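Long-range contacts in pseudoperoxidase (Leishmania major, PDB 5VIA), which binds heme b through two axial protein ligands to the iron and, although it belongs to the peroxidase family, is named a pseudoperoxidase: residues 12-17 with 288-292; 90-94 with 107-111; 110-115 with 277-281. All blocks are in the same frame, centred on the assembly; numbering follows the deposited sequence.

Interaction 1 of 3, residues 12-17 with 288-292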
ATOM      1  N   PRO A  12     -26.837  -2.886  -1.752  1.00 60.60           N
ATOM      2  CA  PRO A  12     -25.957  -3.354  -0.676  1.00 58.00           C
ATOM      3  C   PRO A  12     -26.786  -3.478   0.602  1.00 59.16           C
ATOM      4  O   PRO A  12     -27.736  -2.714   0.771  1.00 58.82           O
ATOM      5  CB  PRO A  12     -24.921  -2.227  -0.548  1.00 57.48           C
ATOM      6  CG  PRO A  12     -25.519  -1.046  -1.258  1.00 57.55           C
ATOM      7  CD  PRO A  12     -26.382  -1.614  -2.337  1.00 58.70           C
ATOM      8  N   LYS A  13     -26.464  -4.433   1.469  1.00 62.70           N
ATOM      9  CA  LYS A  13     -27.214  -4.605   2.710  1.00 64.73           C
ATOM     10  C   LYS A  13     -26.854  -3.507   3.702  1.00 64.10           C
ATOM     11  O   LYS A  13     -27.689  -3.064   4.493  1.00 66.77           O
ATOM     12  CB  LYS A  13     -26.939  -5.980   3.321  1.00 65.89           C
ATOM     13  CG  LYS A  13     -27.754  -6.267   4.574  1.00 71.03           C
ATOM     14  CD  LYS A  13     -27.554  -7.692   5.064  1.00 72.66           C
ATOM     15  CE  LYS A  13     -28.806  -8.203   5.752  1.00 76.26           C
ATOM     16  NZ  LYS A  13     -29.269  -7.257   6.803  1.00 77.81           N
ATOM     17  N   TYR A  14     -25.604  -3.059   3.633  1.00 58.65           N
ATOM     18  CA  TYR A  14     -25.074  -2.088   4.583  1.00 58.21           C
ATOM     19  C   TYR A  14     -24.679  -0.775   3.924  1.00 56.64           C
ATOM     20  O   TYR A  14     -24.494  -0.704   2.706  1.00 56.37           O
ATOM     21  CB  TYR A  14     -23.846  -2.665   5.284  1.00 56.63           C
ATOM     22  CG  TYR A  14     -24.052  -4.066   5.785  1.00 58.39           C
ATOM     23  CD1 TYR A  14     -24.929  -4.322   6.829  1.00 60.82           C
ATOM     24  CD2 TYR A  14     -23.376  -5.136   5.215  1.00 56.32           C
ATOM     25  CE1 TYR A  14     -25.131  -5.601   7.294  1.00 62.74           C
ATOM     26  CE2 TYR A  14     -23.567  -6.416   5.673  1.00 58.02           C
ATOM     27  CZ  TYR A  14     -24.448  -6.647   6.716  1.00 61.42           C
ATOM     28  OH  TYR A  14     -24.651  -7.928   7.189  1.00 61.93           O
ATOM     29  N   ALA A  15     -24.540   0.259   4.747  1.00 54.20           N
ATOM     30  CA  ALA A  15     -23.966   1.523   4.306  1.00 51.84           C
ATOM     31  C   ALA A  15     -22.449   1.424   4.371  1.00 50.12           C
ATOM     32  O   ALA A  15     -21.899   0.965   5.375  1.00 50.38           O
ATOM     33  CB  ALA A  15     -24.457   2.654   5.179  1.00 53.66           C
ATOM     34  N   ARG A  16     -21.777   1.858   3.307  1.00 41.96           N
ATOM     35  CA  ARG A  16     -20.323   1.772   3.224  1.00 39.98           C
ATOM     36  C   ARG A  16     -19.611   2.589   4.305  1.00 39.17           C
ATOM     37  O   ARG A  16     -18.485   2.262   4.686  1.00 38.84           O
ATOM     38  CB  ARG A  16     -19.845   2.190   1.828  1.00 40.11           C
ATOM     39  CG  ARG A  16     -20.212   3.620   1.453  1.00 40.69           C
ATOM     40  CD  ARG A  16     -19.921   3.929  -0.012  1.00 40.02           C
ATOM     41  NE  ARG A  16     -20.500   5.221  -0.393  1.00 40.70           N
ATOM     42  CZ  ARG A  16     -20.570   5.677  -1.640  1.00 39.39           C
ATOM     43  NH1 ARG A  16     -20.099   4.947  -2.644  1.00 37.31           N
ATOM     44  NH2 ARG A  16     -21.117   6.861  -1.880  1.00 39.47           N
ATOM     45  N   GLU A  17     -20.264   3.638   4.803  1.00 49.62           N
ATOM     46  CA  GLU A  17     -19.668   4.490   5.832  1.00 49.95           C
ATOM     47  C   GLU A  17     -19.688   3.823   7.202  1.00 51.16           C
ATOM     48  O   GLU A  17     -18.850   4.128   8.057  1.00 51.74           O
ATOM     49  CB  GLU A  17     -20.379   5.843   5.921  1.00 54.66           C
ATOM     50  CG  GLU A  17     -20.930   6.357   4.611  1.00 58.42           C
ATOM     51  CD  GLU A  17     -22.309   5.807   4.320  1.00 62.96           C
ATOM     52  OE1 GLU A  17     -23.112   5.669   5.273  1.00 65.42           O
ATOM     53  OE2 GLU A  17     -22.584   5.504   3.140  1.00 63.21           O
ATOM     54  N   TYR A 288     -22.614   1.975  -6.394  1.00 44.61           N
ATOM     55  CA  TYR A 288     -23.201   1.968  -5.062  1.00 44.02           C
ATOM     56  C   TYR A 288     -24.511   2.750  -5.025  1.00 55.02           C
ATOM     57  O   TYR A 288     -24.684   3.741  -5.738  1.00 54.64           O
ATOM     58  CB  TYR A 288     -22.204   2.552  -4.058  1.00 39.60           C
ATOM     59  CG  TYR A 288     -22.663   2.567  -2.614  1.00 39.12           C
ATOM     60  CD1 TYR A 288     -22.428   1.482  -1.778  1.00 37.21           C
ATOM     61  CD2 TYR A 288     -23.300   3.681  -2.080  1.00 40.11           C
ATOM     62  CE1 TYR A 288     -22.830   1.496  -0.464  1.00 43.16           C
ATOM     63  CE2 TYR A 288     -23.705   3.702  -0.759  1.00 43.63           C
ATOM     64  CZ  TYR A 288     -23.468   2.610   0.041  1.00 45.07           C
ATOM     65  OH  TYR A 288     -23.867   2.632   1.356  1.00 50.17           O
ATOM     66  N   SER A 289     -25.429   2.278  -4.193  1.00 53.83           N
ATOM     67  CA  SER A 289     -26.688   2.959  -3.944  1.00 61.85           C
ATOM     68  C   SER A 289     -26.892   2.889  -2.442  1.00 62.35           C
ATOM     69  O   SER A 289     -26.558   1.876  -1.824  1.00 56.21           O
ATOM     70  CB  SER A 289     -27.828   2.237  -4.667  1.00 67.50           C
ATOM     71  OG  SER A 289     -28.993   3.038  -4.739  1.00 77.05           O
ATOM     72  N   ASP A 290     -27.405   3.955  -1.838  1.00 71.11           N
ATOM     73  CA  ASP A 290     -27.680   3.913  -0.407  1.00 75.65           C
ATOM     74  C   ASP A 290     -28.811   2.921  -0.166  1.00 76.94           C
ATOM     75  O   ASP A 290     -29.875   3.036  -0.772  1.00 82.46           O
ATOM     76  CB  ASP A 290     -28.047   5.298   0.131  1.00 83.66           C
ATOM     77  CG  ASP A 290     -28.261   5.302   1.635  1.00 92.07           C
ATOM     78  OD1 ASP A 290     -27.264   5.400   2.383  1.00 90.43           O
ATOM     79  OD2 ASP A 290     -29.428   5.207   2.070  1.00 99.48           O
ATOM     80  N   PRO A 291     -28.575   1.932   0.712  1.00 63.89           N
ATOM     81  CA  PRO A 291     -29.541   0.859   0.966  1.00 67.11           C
ATOM     82  C   PRO A 291     -30.806   1.363   1.653  1.00 78.58           C
ATOM     83  O   PRO A 291     -31.825   0.672   1.648  1.00 84.65           O
ATOM     84  CB  PRO A 291     -28.778  -0.071   1.912  1.00 61.21           C
ATOM     85  CG  PRO A 291     -27.803   0.806   2.598  1.00 60.53           C
ATOM     86  CD  PRO A 291     -27.385   1.816   1.572  1.00 59.03           C
ATOM     87  N   ASN A 292     -30.733   2.557   2.229  1.00 99.23           N
ATOM     88  CA  ASN A 292     -31.836   3.116   2.998  1.00107.43           C
ATOM     89  C   ASN A 292     -32.681   4.106   2.197  1.00106.26           C
ATOM     90  O   ASN A 292     -32.412   4.368   1.026  1.00102.71           O
ATOM     91  CB  ASN A 292     -31.296   3.790   4.262  1.00110.54           C
ATOM     92  CG  ASN A 292     -30.540   2.827   5.158  1.00109.34           C
ATOM     93  OD1 ASN A 292     -31.065   1.786   5.551  1.00110.06           O
ATOM     94  ND2 ASN A 292     -29.295   3.165   5.476  1.00107.48           N
TER

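Interaction 2 of 3, residues 90-94 with 107-111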
ATOM      1  N   SER A  90     -11.525  -3.846   1.129  1.00 30.58           N
ATOM      2  CA  SER A  90     -11.297  -2.579   0.436  1.00 30.14           C
ATOM      3  C   SER A  90     -11.775  -1.381   1.272  1.00 29.55           C
ATOM      4  O   SER A  90     -11.148  -0.312   1.247  1.00 27.06           O
ATOM      5  CB  SER A  90     -11.956  -2.588  -0.952  1.00 29.14           C
ATOM      6  OG  SER A  90     -13.364  -2.638  -0.828  1.00 30.53           O
ATOM      7  N   LEU A  91     -12.858  -1.562   2.026  1.00 33.10           N
ATOM      8  CA  LEU A  91     -13.385  -0.495   2.887  1.00 33.26           C
ATOM      9  C   LEU A  91     -12.500  -0.247   4.114  1.00 33.14           C
ATOM     10  O   LEU A  91     -12.407   0.887   4.618  1.00 32.32           O
ATOM     11  CB  LEU A  91     -14.818  -0.813   3.326  1.00 34.80           C
ATOM     12  CG  LEU A  91     -15.882  -0.687   2.238  1.00 33.88           C
ATOM     13  CD1 LEU A  91     -17.219  -1.169   2.727  1.00 35.14           C
ATOM     14  CD2 LEU A  91     -15.995   0.740   1.758  1.00 31.48           C
ATOM     15  N   ALA A  92     -11.862  -1.310   4.598  1.00 34.18           N
ATOM     16  CA  ALA A  92     -10.903  -1.198   5.693  1.00 35.11           C
ATOM     17  C   ALA A  92      -9.655  -0.435   5.258  1.00 33.72           C
ATOM     18  O   ALA A  92      -9.098   0.325   6.035  1.00 31.62           O
ATOM     19  CB  ALA A  92     -10.535  -2.578   6.233  1.00 33.48           C
ATOM     20  N   ALA A  93      -9.208  -0.651   4.022  1.00 29.66           N
ATOM     21  CA  ALA A  93      -8.071   0.093   3.495  1.00 28.19           C
ATOM     22  C   ALA A  93      -8.446   1.563   3.391  1.00 29.02           C
ATOM     23  O   ALA A  93      -7.672   2.447   3.783  1.00 27.97           O
ATOM     24  CB  ALA A  93      -7.648  -0.451   2.120  1.00 27.36           C
ATOM     25  N   ILE A  94      -9.641   1.821   2.860  1.00 28.79           N
ATOM     26  CA  ILE A  94     -10.148   3.186   2.739  1.00 30.23           C
ATOM     27  C   ILE A  94     -10.255   3.831   4.120  1.00 29.69           C
ATOM     28  O   ILE A  94      -9.945   5.008   4.294  1.00 30.14           O
ATOM     29  CB  ILE A  94     -11.517   3.203   1.994  1.00 29.55           C
ATOM     30  CG1 ILE A  94     -11.324   2.845   0.512  1.00 29.83           C
ATOM     31  CG2 ILE A  94     -12.200   4.559   2.093  1.00 30.47           C
ATOM     32  CD1 ILE A  94     -12.634   2.580  -0.220  1.00 30.05           C
ATOM     33  N   ILE A 107     -12.465   8.403  -3.230  1.00 31.71           N
ATOM     34  CA  ILE A 107     -12.374   6.943  -3.240  1.00 29.63           C
ATOM     35  C   ILE A 107     -13.641   6.352  -2.627  1.00 29.39           C
ATOM     36  O   ILE A 107     -14.215   5.401  -3.158  1.00 28.98           O
ATOM     37  CB  ILE A 107     -11.168   6.419  -2.431  1.00 28.87           C
ATOM     38  CG1 ILE A 107      -9.851   7.026  -2.922  1.00 28.08           C
ATOM     39  CG2 ILE A 107     -11.097   4.912  -2.522  1.00 27.86           C
ATOM     40  CD1 ILE A 107      -8.641   6.695  -2.010  1.00 26.37           C
ATOM     41  N   LEU A 108     -14.072   6.916  -1.502  1.00 30.52           N
ATOM     42  CA  LEU A 108     -15.264   6.407  -0.828  1.00 32.65           C
ATOM     43  C   LEU A 108     -16.535   6.712  -1.619  1.00 33.54           C
ATOM     44  O   LEU A 108     -17.384   5.834  -1.796  1.00 34.25           O
ATOM     45  CB  LEU A 108     -15.370   6.953   0.595  1.00 32.01           C
ATOM     46  CG  LEU A 108     -16.528   6.362   1.398  1.00 33.57           C
ATOM     47  CD1 LEU A 108     -16.457   4.841   1.379  1.00 34.42           C
ATOM     48  CD2 LEU A 108     -16.523   6.884   2.827  1.00 34.98           C
ATOM     49  N   ASP A 109     -16.654   7.943  -2.109  1.00 39.12           N
ATOM     50  CA  ASP A 109     -17.833   8.356  -2.876  1.00 40.84           C
ATOM     51  C   ASP A 109     -18.047   7.528  -4.147  1.00 40.35           C
ATOM     52  O   ASP A 109     -19.185   7.278  -4.544  1.00 42.82           O
ATOM     53  CB  ASP A 109     -17.753   9.845  -3.224  1.00 41.28           C
ATOM     54  CG  ASP A 109     -18.958  10.325  -4.010  1.00 43.82           C
ATOM     55  OD1 ASP A 109     -20.052  10.454  -3.416  1.00 43.22           O
ATOM     56  OD2 ASP A 109     -18.809  10.578  -5.224  1.00 44.17           O
ATOM     57  N   GLN A 110     -16.954   7.095  -4.768  1.00 44.18           N
ATOM     58  CA  GLN A 110     -17.019   6.331  -6.010  1.00 45.05           C
ATOM     59  C   GLN A 110     -16.866   4.832  -5.789  1.00 44.07           C
ATOM     60  O   GLN A 110     -16.829   4.063  -6.753  1.00 43.85           O
ATOM     61  CB  GLN A 110     -15.927   6.796  -6.976  1.00 46.48           C
ATOM     62  CG  GLN A 110     -16.171   8.149  -7.624  1.00 51.05           C
ATOM     63  CD  GLN A 110     -14.991   8.594  -8.476  1.00 54.96           C
ATOM     64  OE1 GLN A 110     -14.073   7.811  -8.755  1.00 55.08           O
ATOM     65  NE2 GLN A 110     -15.004   9.857  -8.885  1.00 57.19           N
ATOM     66  N   TRP A 111     -16.755   4.422  -4.524  1.00 31.45           N
ATOM     67  CA  TRP A 111     -16.579   3.010  -4.182  1.00 30.36           C
ATOM     68  C   TRP A 111     -17.689   2.153  -4.785  1.00 32.64           C
ATOM     69  O   TRP A 111     -18.874   2.501  -4.717  1.00 32.81           O
ATOM     70  CB  TRP A 111     -16.551   2.823  -2.660  1.00 30.59           C
ATOM     71  CG  TRP A 111     -16.226   1.416  -2.241  1.00 30.58           C
ATOM     72  CD1 TRP A 111     -14.994   0.820  -2.245  1.00 30.18           C
ATOM     73  CD2 TRP A 111     -17.148   0.431  -1.760  1.00 32.15           C
ATOM     74  NE1 TRP A 111     -15.096  -0.476  -1.789  1.00 30.24           N
ATOM     75  CE2 TRP A 111     -16.408  -0.738  -1.488  1.00 32.45           C
ATOM     76  CE3 TRP A 111     -18.528   0.424  -1.536  1.00 33.09           C
ATOM     77  CZ2 TRP A 111     -17.005  -1.903  -0.999  1.00 33.58           C
ATOM     78  CZ3 TRP A 111     -19.116  -0.729  -1.047  1.00 35.25           C
ATOM     79  CH2 TRP A 111     -18.357  -1.878  -0.787  1.00 34.16           C
TER

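Interaction 3 of 3, residues 110-115 with 277-281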
ATOM      1  N   GLN A 110     -16.954   7.095  -4.768  1.00 44.18           N
ATOM      2  CA  GLN A 110     -17.019   6.331  -6.010  1.00 45.05           C
ATOM      3  C   GLN A 110     -16.866   4.832  -5.789  1.00 44.07           C
ATOM      4  O   GLN A 110     -16.829   4.063  -6.753  1.00 43.85           O
ATOM      5  CB  GLN A 110     -15.927   6.796  -6.976  1.00 46.48           C
ATOM      6  CG  GLN A 110     -16.171   8.149  -7.624  1.00 51.05           C
ATOM      7  CD  GLN A 110     -14.991   8.594  -8.476  1.00 54.96           C
ATOM      8  OE1 GLN A 110     -14.073   7.811  -8.755  1.00 55.08           O
ATOM      9  NE2 GLN A 110     -15.004   9.857  -8.885  1.00 57.19           N
ATOM     10  N   TRP A 111     -16.755   4.422  -4.524  1.00 31.45           N
ATOM     11  CA  TRP A 111     -16.579   3.010  -4.182  1.00 30.36           C
ATOM     12  C   TRP A 111     -17.689   2.153  -4.785  1.00 32.64           C
ATOM     13  O   TRP A 111     -18.874   2.501  -4.717  1.00 32.81           O
ATOM     14  CB  TRP A 111     -16.551   2.823  -2.660  1.00 30.59           C
ATOM     15  CG  TRP A 111     -16.226   1.416  -2.241  1.00 30.58           C
ATOM     16  CD1 TRP A 111     -14.994   0.820  -2.245  1.00 30.18           C
ATOM     17  CD2 TRP A 111     -17.148   0.431  -1.760  1.00 32.15           C
ATOM     18  NE1 TRP A 111     -15.096  -0.476  -1.789  1.00 30.24           N
ATOM     19  CE2 TRP A 111     -16.408  -0.738  -1.488  1.00 32.45           C
ATOM     20  CE3 TRP A 111     -18.528   0.424  -1.536  1.00 33.09           C
ATOM     21  CZ2 TRP A 111     -17.005  -1.903  -0.999  1.00 33.58           C
ATOM     22  CZ3 TRP A 111     -19.116  -0.729  -1.047  1.00 35.25           C
ATOM     23  CH2 TRP A 111     -18.357  -1.878  -0.787  1.00 34.16           C
ATOM     24  N   ARG A 112     -17.292   1.047  -5.399  1.00 35.12           N
ATOM     25  CA  ARG A 112     -18.241   0.093  -5.941  1.00 38.32           C
ATOM     26  C   ARG A 112     -18.196  -1.205  -5.153  1.00 38.99           C
ATOM     27  O   ARG A 112     -17.211  -1.497  -4.465  1.00 37.15           O
ATOM     28  CB  ARG A 112     -17.946  -0.176  -7.418  1.00 37.41           C
ATOM     29  CG  ARG A 112     -18.309   0.992  -8.328  1.00 37.41           C
ATOM     30  CD  ARG A 112     -17.784   0.763  -9.728  1.00 39.79           C
ATOM     31  NE  ARG A 112     -18.175   1.851 -10.620  1.00 42.39           N
ATOM     32  CZ  ARG A 112     -17.883   1.894 -11.916  1.00 42.19           C
ATOM     33  NH1 ARG A 112     -17.192   0.915 -12.478  1.00 42.17           N
ATOM     34  NH2 ARG A 112     -18.282   2.921 -12.649  1.00 42.69           N
ATOM     35  N   TRP A 113     -19.267  -1.982  -5.259  1.00 35.79           N
ATOM     36  CA  TRP A 113     -19.399  -3.189  -4.459  1.00 37.50           C
ATOM     37  C   TRP A 113     -19.600  -4.423  -5.330  1.00 37.78           C
ATOM     38  O   TRP A 113     -19.753  -4.321  -6.546  1.00 38.53           O
ATOM     39  CB  TRP A 113     -20.542  -3.032  -3.443  1.00 38.16           C
ATOM     40  CG  TRP A 113     -21.923  -2.912  -4.034  1.00 39.40           C
ATOM     41  CD1 TRP A 113     -22.476  -1.808  -4.625  1.00 39.86           C
ATOM     42  CD2 TRP A 113     -22.940  -3.923  -4.049  1.00 40.96           C
ATOM     43  NE1 TRP A 113     -23.764  -2.081  -5.027  1.00 40.75           N
ATOM     44  CE2 TRP A 113     -24.073  -3.370  -4.681  1.00 42.02           C
ATOM     45  CE3 TRP A 113     -23.001  -5.243  -3.589  1.00 42.85           C
ATOM     46  CZ2 TRP A 113     -25.253  -4.096  -4.871  1.00 44.70           C
ATOM     47  CZ3 TRP A 113     -24.178  -5.964  -3.777  1.00 45.11           C
ATOM     48  CH2 TRP A 113     -25.285  -5.388  -4.414  1.00 45.13           C
ATOM     49  N   GLY A 114     -19.593  -5.593  -4.703  1.00 35.73           N
ATOM     50  CA  GLY A 114     -19.821  -6.829  -5.424  1.00 36.33           C
ATOM     51  C   GLY A 114     -18.555  -7.598  -5.748  1.00 35.22           C
ATOM     52  O   GLY A 114     -18.585  -8.496  -6.598  1.00 34.83           O
ATOM     53  N   ARG A 115     -17.443  -7.247  -5.100  1.00 32.90           N
ATOM     54  CA  ARG A 115     -16.205  -8.012  -5.260  1.00 31.44           C
ATOM     55  C   ARG A 115     -16.469  -9.455  -4.854  1.00 34.25           C
ATOM     56  O   ARG A 115     -16.894  -9.714  -3.722  1.00 33.69           O
ATOM     57  CB  ARG A 115     -15.074  -7.437  -4.399  1.00 28.33           C
ATOM     58  CG  ARG A 115     -14.487  -6.129  -4.908  1.00 27.14           C
ATOM     59  CD  ARG A 115     -13.598  -5.447  -3.851  1.00 28.18           C
ATOM     60  NE  ARG A 115     -13.209  -4.118  -4.323  1.00 27.24           N
ATOM     61  CZ  ARG A 115     -14.014  -3.057  -4.286  1.00 28.59           C
ATOM     62  NH1 ARG A 115     -15.235  -3.165  -3.773  1.00 31.48           N
ATOM     63  NH2 ARG A 115     -13.604  -1.890  -4.760  1.00 26.49           N
ATOM     64  N   MET A 277      -6.750   0.485  -8.331  1.00 25.09           N
ATOM     65  CA  MET A 277      -6.098  -0.640  -7.674  1.00 24.24           C
ATOM     66  C   MET A 277      -7.093  -1.556  -6.978  1.00 22.58           C
ATOM     67  O   MET A 277      -7.031  -2.770  -7.136  1.00 25.66           O
ATOM     68  CB  MET A 277      -5.055  -0.150  -6.661  1.00 22.26           C
ATOM     69  CG  MET A 277      -4.307  -1.302  -6.008  1.00 25.09           C
ATOM     70  SD  MET A 277      -3.098  -0.747  -4.796  1.00 23.95           S
ATOM     71  CE  MET A 277      -4.187  -0.065  -3.544  1.00 22.35           C
ATOM     72  N   ILE A 278      -8.016  -0.987  -6.203  1.00 22.66           N
ATOM     73  CA  ILE A 278      -8.919  -1.825  -5.423  1.00 24.66           C
ATOM     74  C   ILE A 278     -10.053  -2.402  -6.265  1.00 27.46           C
ATOM     75  O   ILE A 278     -10.792  -3.258  -5.789  1.00 27.16           O
ATOM     76  CB  ILE A 278      -9.486  -1.101  -4.184  1.00 24.48           C
ATOM     77  CG1 ILE A 278     -10.259   0.160  -4.587  1.00 25.35           C
ATOM     78  CG2 ILE A 278      -8.347  -0.765  -3.207  1.00 21.33           C
ATOM     79  CD1 ILE A 278     -10.983   0.826  -3.432  1.00 26.92           C
ATOM     80  N   GLU A 279     -10.187  -1.932  -7.508  1.00 24.42           N
ATOM     81  CA  GLU A 279     -11.171  -2.504  -8.435  1.00 26.13           C
ATOM     82  C   GLU A 279     -10.512  -3.425  -9.449  1.00 24.12           C
ATOM     83  O   GLU A 279     -11.201  -4.177 -10.149  1.00 26.69           O
ATOM     84  CB  GLU A 279     -11.948  -1.400  -9.174  1.00 27.36           C
ATOM     85  CG  GLU A 279     -12.782  -0.501  -8.259  1.00 29.28           C
ATOM     86  CD  GLU A 279     -13.678   0.469  -9.024  1.00 29.64           C
ATOM     87  OE1 GLU A 279     -13.537   0.594 -10.268  1.00 30.22           O
ATOM     88  OE2 GLU A 279     -14.528   1.109  -8.374  1.00 30.24           O
ATOM     89  N   SER A 280      -9.184  -3.372  -9.526  1.00 24.33           N
ATOM     90  CA  SER A 280      -8.439  -4.151 -10.528  1.00 26.14           C
ATOM     91  C   SER A 280      -8.647  -5.656 -10.406  1.00 28.85           C
ATOM     92  O   SER A 280      -8.653  -6.216  -9.296  1.00 27.21           O
ATOM     93  CB  SER A 280      -6.944  -3.833 -10.474  1.00 23.32           C
ATOM     94  OG  SER A 280      -6.381  -4.138  -9.199  1.00 23.75           O
ATOM     95  N   ASN A 281      -8.823  -6.305 -11.557  1.00 25.31           N
ATOM     96  CA  ASN A 281      -9.028  -7.749 -11.629  1.00 26.95           C
ATOM     97  C   ASN A 281     -10.247  -8.230 -10.850  1.00 27.60           C
ATOM     98  O   ASN A 281     -10.254  -9.344 -10.326  1.00 32.81           O
ATOM     99  CB  ASN A 281      -7.762  -8.522 -11.228  1.00 25.97           C
ATOM    100  CG  ASN A 281      -6.649  -8.380 -12.243  1.00 31.73           C
ATOM    101  OD1 ASN A 281      -5.612  -7.755 -11.972  1.00 30.50           O
ATOM    102  ND2 ASN A 281      -6.855  -8.949 -13.424  1.00 27.76           N
TER
HETATM  103  O   HOH W   1     -14.460   0.847  -5.831  1.00 30.15           O
HETATM  104  O   HOH W   2     -15.622  -0.828 -11.738  1.00 43.31           O

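Interaction 1 of 3, residues 12-17 with 288-292
Arg16 lies along one face of the Tyr288 ring, and almost every atom of its side chain meets the tyrosine. Arg16 CB comes to 3.8 Å from Tyr288 CE1. With CG set between the backbone N and the carbonyl carbon (chi1 60°), the chain starts out over the phenol, Arg16 CG lying 3.7 Å from Tyr288 CZ. CD then sits above the middle of the ring, a CH-pi contact 3.6 Å from the Tyr288 centroid. Beyond it NE passes over Tyr288 CE2 and CD2, and Arg16 CZ comes to 3.4 Å from Tyr288 CD2. Guanidinium and ring planes are 9° apart, an off-centre cation-pi stack. NH1 stands just outside the CG-CD2 bond of the ring, touches Tyr288 CB and makes a weak hydrogen bond to the carbonyl of Asp109. From the backbone, Arg16 N donates to Tyr288 OH at 3.0 Å and 157°, just after the N-cap residue Ala15 of helix 16-29. Pro12 CG adds an apolar contact, 3.8 Å from Tyr288 CE1, while Pro291 packs beside the Pro12 and Tyr14 carbonyls. One tyrosine thus meets the helix start twice: its hydroxyl accepts a first-turn N-H, and its pi face probably helps stabilise the arginine's charge.

Interaction 2 of 3, residues 90-94 with 107-111
Ser90 OG has two hydrogen-bond partners: Trp111 NE1 donates to it at 2.9 Å and 154°, and the hydroxyl is also bonded to the carbonyl of Asp87, one turn back along helix 85-99. The serine oxygen lies close to the indole plane, 9° out of it, so the N-H meets it edge-on. The two bonds probably fix the rotation of the buried hydroxyl, and the first satisfies the indole N-H. Trp111 CG stands opposite the backbone N (chi1 -174°), which carries the indole toward helix 85-99.

One face of Trp111 is covered by Leu91, whose side chain crosses it at about a right angle. Leu91 CD2 stands over the five-membered ring, 3.7 Å from its centroid. Leu91 CG lies above the rim of the six-membered ring, 3.6 Å from Trp111 CZ2, and CD1 continues toward CH2. Ile94, one turn further along the helix, puts CD1 in the angle between two partners: it is 3.6 Å from Trp111 CD1 and equally near Ile107 CG2. Leu108 CD1 also meets the leucine methyl, 4.1 Å from Leu91 CD2.

Phe274 and Ile278 of helix 263-279 pack against Ile107 and Ile94, while Val19 and Val20 of helix 16-29 touch Leu91. This is the buried seam between two consecutive helices, 85-99 and 105-109, with Trp111, just after the second, inserted against the first, in the largely helical fold of the peroxidase family.

Interaction 3 of 3, residues 110-115 with 277-281
Arg115 grips the carbonyl of Ile278 side-on with two nitrogens. Arg115 NE makes the straighter bond, 3.0 Å to Ile278 O with an N-H...O angle of 160°. NH2 adds a longer one, 3.3 Å to the same oxygen, approaching from above the carbonyl plane, and the oxygen stays within the plane of the guanidinium. The chain runs extended to NE and then turns at its last torsion (chi4 78°), which brings that edge round to Ile278. The third nitrogen faces back to its own segment: Arg115 NH1 donates to Arg112 O at 2.7 Å and also forms a salt bridge with Asp87 of helix 85-99.

Around this core, water joins the two segments. One molecule accepts from Arg112 N and Arg115 NH2 and donates to Glu279 OE2, at 2.6 Å from that oxygen. A second probably bridges Arg112 NH1 and Glu279 OE1, though its distance to NH1 is doubtfully short. The charges themselves stay apart, Arg112 NH1 lying 4.3 Å from Glu279 OE1, but the aliphatic part comes closer, Arg112 CD 3.5 Å from Glu279 OE2.

The packing is lighter. Ile278 CD1 comes up to the indole edge, 4.2 Å from Trp111 CD1, and Glu279 CG lies beside Arg115 NH2. Met277, on the same helix, touches the heme.

Arg115, whose charge Asp87 also partly balances, probably offsets some of the partial negative charge at the C-terminal end of helix 263-279, while Arg112 and Glu279 are linked by water, with no direct salt bridge between them.

The three contacts lie on the same side of the chain's centre. Centres of interactions 2 and 3 are about 9 Å apart, those of 1 and 2 about 13 Å, and those of 1 and 3 about 15 Å. Interaction 1 joins the two chain ends, and the others fall between them in sequence. Interactions 2 and 3 share Gln110 and Trp111, where helix 105-109 leads into strand 112-113. That strand pairs antiparallel with 286-287, immediately before the 288-292 segment of interaction 1. Residues 107-115 touch helices 16-29, 85-99 and 263-279, with residues from both chain ends packed beside them, and Met277, on the helix that interaction 3 touches, belongs to the heme pocket.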